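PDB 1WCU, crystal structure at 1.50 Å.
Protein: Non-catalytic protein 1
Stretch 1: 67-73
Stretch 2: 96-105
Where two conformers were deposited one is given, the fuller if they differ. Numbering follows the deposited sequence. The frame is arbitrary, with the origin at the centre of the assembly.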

# COMPACT_ATOMS: atom_id res chain seq x y z
N GLN A 67 -5.28 6.49 -1.09
CA GLN A 67 -5.39 7.82 -0.48
C GLN A 67 -4.76 7.80 0.91
O GLN A 67 -4.94 6.84 1.67
CB GLN A 67 -6.85 8.26 -0.40
CG GLN A 67 -7.53 8.34 -1.76
CD GLN A 67 -8.95 8.85 -1.73
OE1 GLN A 67 -9.66 8.77 -2.75
NE2 GLN A 67 -9.39 9.33 -0.58
N VAL A 68 -4.03 8.87 1.22
CA VAL A 68 -3.35 9.00 2.52
C VAL A 68 -3.66 10.36 3.13
O VAL A 68 -3.70 11.37 2.42
CB VAL A 68 -1.83 8.88 2.37
CG1 VAL A 68 -1.15 8.87 3.74
CG2 VAL A 68 -1.47 7.62 1.60
N LYS A 69 -3.86 10.37 4.46
CA LYS A 69 -3.97 11.58 5.28
C LYS A 69 -3.03 11.37 6.44
O LYS A 69 -3.13 10.37 7.14
CB LYS A 69 -5.41 11.77 5.78
CG LYS A 69 -5.57 12.92 6.76
CD LYS A 69 -7.01 13.08 7.20
CE LYS A 69 -7.46 12.03 8.14
NZ LYS A 69 -8.86 12.31 8.63
N THR A 70 -2.11 12.31 6.67
CA THR A 70 -1.12 12.15 7.73
C THR A 70 -0.32 13.41 7.96
O THR A 70 -0.16 14.23 7.05
CB THR A 70 -0.13 10.98 7.40
OG1 THR A 70 0.71 10.72 8.53
CG2 THR A 70 0.72 11.29 6.20
N GLU A 71 0.24 13.53 9.17
CA GLU A 71 1.20 14.58 9.50
C GLU A 71 2.67 14.16 9.33
O GLU A 71 3.57 14.97 9.50
CB GLU A 71 0.96 15.08 10.93
CG GLU A 71 -0.35 15.82 11.13
CD GLU A 71 -0.44 16.39 12.53
OE1 GLU A 71 0.19 17.44 12.79
OE2 GLU A 71 -1.11 15.76 13.38
N THR A 72 2.91 12.89 9.01
CA THR A 72 4.26 12.44 8.71
C THR A 72 4.41 12.21 7.19
O THR A 72 3.71 12.83 6.39
CB THR A 72 4.66 11.22 9.60
OG1 THR A 72 6.06 10.95 9.47
CG2 THR A 72 3.85 9.95 9.29
N GLU A 73 5.36 11.38 6.79
CA GLU A 73 5.68 11.14 5.39
C GLU A 73 6.37 9.80 5.30
O GLU A 73 6.76 9.22 6.32
CB GLU A 73 6.57 12.25 4.84
CG GLU A 73 7.91 12.41 5.56
CD GLU A 73 8.70 13.60 5.06
OE1 GLU A 73 8.11 14.70 4.91
OE2 GLU A 73 9.92 13.45 4.81
N ARG A 96 3.50 12.18 1.40
CA ARG A 96 3.89 13.36 2.18
C ARG A 96 2.75 13.80 3.09
O ARG A 96 1.69 13.18 3.10
CB ARG A 96 4.39 14.48 1.26
CG ARG A 96 3.52 14.77 0.05
CD ARG A 96 2.21 15.46 0.41
NE ARG A 96 1.47 15.85 -0.81
CZ ARG A 96 0.41 16.65 -0.80
NH1 ARG A 96 -0.02 17.18 0.34
NH2 ARG A 96 -0.21 16.95 -1.94
N SER A 97 2.95 14.85 3.88
CA SER A 97 1.91 15.27 4.83
C SER A 97 0.75 15.90 4.09
O SER A 97 0.94 16.65 3.11
CB SER A 97 2.47 16.22 5.92
OG SER A 97 3.63 15.61 6.45
N SER A 98 -0.45 15.61 4.55
CA SER A 98 -1.65 16.25 4.04
C SER A 98 -2.73 16.32 5.08
O SER A 98 -2.91 15.39 5.85
CB SER A 98 -2.18 15.56 2.79
OG SER A 98 -2.62 14.23 3.04
N SER A 99 -3.44 17.45 5.09
CA SER A 99 -4.51 17.71 6.03
C SER A 99 -5.75 16.83 5.80
O SER A 99 -6.45 16.46 6.77
CB SER A 99 -4.82 19.23 5.99
OG SER A 99 -3.85 19.81 6.84
N ASP A 100 -6.02 16.49 4.55
CA ASP A 100 -7.11 15.59 4.17
C ASP A 100 -6.54 14.51 3.29
O ASP A 100 -5.34 14.50 2.99
CB ASP A 100 -8.23 16.35 3.43
CG ASP A 100 -9.62 15.72 3.62
OD1 ASP A 100 -9.74 14.51 3.95
OD2 ASP A 100 -10.62 16.46 3.43
N PHE A 101 -7.38 13.56 2.90
CA PHE A 101 -6.94 12.47 2.03
C PHE A 101 -6.46 12.95 0.67
O PHE A 101 -7.15 13.72 -0.01
CB PHE A 101 -8.07 11.42 1.91
CG PHE A 101 -8.24 10.62 3.17
CD1 PHE A 101 -7.44 9.52 3.42
CD2 PHE A 101 -9.12 11.02 4.16
CE1 PHE A 101 -7.55 8.81 4.61
CE2 PHE A 101 -9.24 10.32 5.33
CZ PHE A 101 -8.45 9.22 5.57
N THR A 102 -5.26 12.52 0.32
CA THR A 102 -4.60 12.86 -0.95
C THR A 102 -4.45 11.57 -1.77
O THR A 102 -4.05 10.53 -1.23
CB THR A 102 -3.20 13.42 -0.65
OG1 THR A 102 -3.32 14.55 0.21
CG2 THR A 102 -2.42 13.79 -1.90
N GLU A 103 -4.77 11.63 -3.06
CA GLU A 103 -4.62 10.50 -3.95
C GLU A 103 -3.19 10.36 -4.42
O GLU A 103 -2.53 11.37 -4.75
CB GLU A 103 -5.49 10.68 -5.21
CG GLU A 103 -6.97 10.89 -4.96
CD GLU A 103 -7.76 10.97 -6.26
OE1 GLU A 103 -7.89 12.09 -6.81
OE2 GLU A 103 -8.25 9.94 -6.71
N TYR A 104 -2.71 9.12 -4.49
CA TYR A 104 -1.43 8.78 -5.08
C TYR A 104 -1.60 7.60 -6.04
O TYR A 104 -2.36 6.67 -5.75
CB TYR A 104 -0.46 8.36 -3.99
CG TYR A 104 -0.10 9.42 -2.96
CD1 TYR A 104 -0.90 9.64 -1.83
CD2 TYR A 104 1.03 10.21 -3.10
CE1 TYR A 104 -0.58 10.62 -0.90
CE2 TYR A 104 1.36 11.18 -2.16
CZ TYR A 104 0.55 11.37 -1.07
OH TYR A 104 0.88 12.32 -0.11
N LYS A 105 -0.85 7.63 -7.13
CA LYS A 105 -0.72 6.51 -8.06
C LYS A 105 0.75 6.25 -8.28
O LYS A 105 1.49 7.17 -8.63
CB LYS A 105 -1.34 6.84 -9.42
CG LYS A 105 -2.84 6.82 -9.44
CD LYS A 105 -3.40 6.85 -10.86
CE LYS A 105 -3.01 8.11 -11.62
NZ LYS A 105 -3.75 8.26 -12.91
O HOH W 1 -10.62 13.61 6.62
O HOH W 2 5.69 15.96 4.35
O HOH W 3 5.95 15.50 7.45

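Two antiparallel segments share a ladder that is interrupted by a bulge, and the polar groups around the bulge find partners in side chains and water. On one side of it, Val-68 and Thr-102 form a closed pair: Val-68 N donates to Thr-102 O at 3.0 Å, and Thr-102 N returns to Val-68 O at 2.9 Å. On the other, Thr-70 pairs with Ser-98, with Ser-98 N to Thr-70 O at 2.9 Å and a longer Thr-70 N to Ser-98 O at 3.3 Å. The register slips by two between these pairs, where the second stretch turns a corner at Ser-99 and Asp-100.

The corner supplies its own bonds. Asp-100 O accepts from Ser-98 OG at 2.7 Å, while Asp-100 OD1 takes Phe-101 N at 2.8 Å. The same carboxylate oxygen reaches Lys-69 through water 1, which accepts from Lys-69 NZ and donates to Asp-100 OD1, both at 3.0 Å. NZ is also hydrogen-bonded elsewhere in the structure, while nearer the backbone the same side chain packs on a ring: Lys-69 CB sits 3.7 Å from the centroid of the Phe-101 ring, almost on the ring normal, a CH-pi contact.

Beyond the strand, side chains take over the bonding. Ser-97 OG donates to Thr-72 O at 2.8 Å, and Ser-97 N is satisfied by water 2, which accepts at 3.0 Å and donates to Glu-73 OE1 at 2.8 Å. Thr-70 OG1 holds the loop by accepting from Thr-72 N at 3.1 Å.

Val-68 meets Tyr-104 through an apolar contact, Val-68 CB to Tyr-104 CE1 at 3.9 Å, while Tyr-104 OH accepts from Arg-96 N at 3.0 Å. One side chain thus serves both packing and polarity, linking Arg-96, the first residue of the second stretch, to Tyr-104 near its other end.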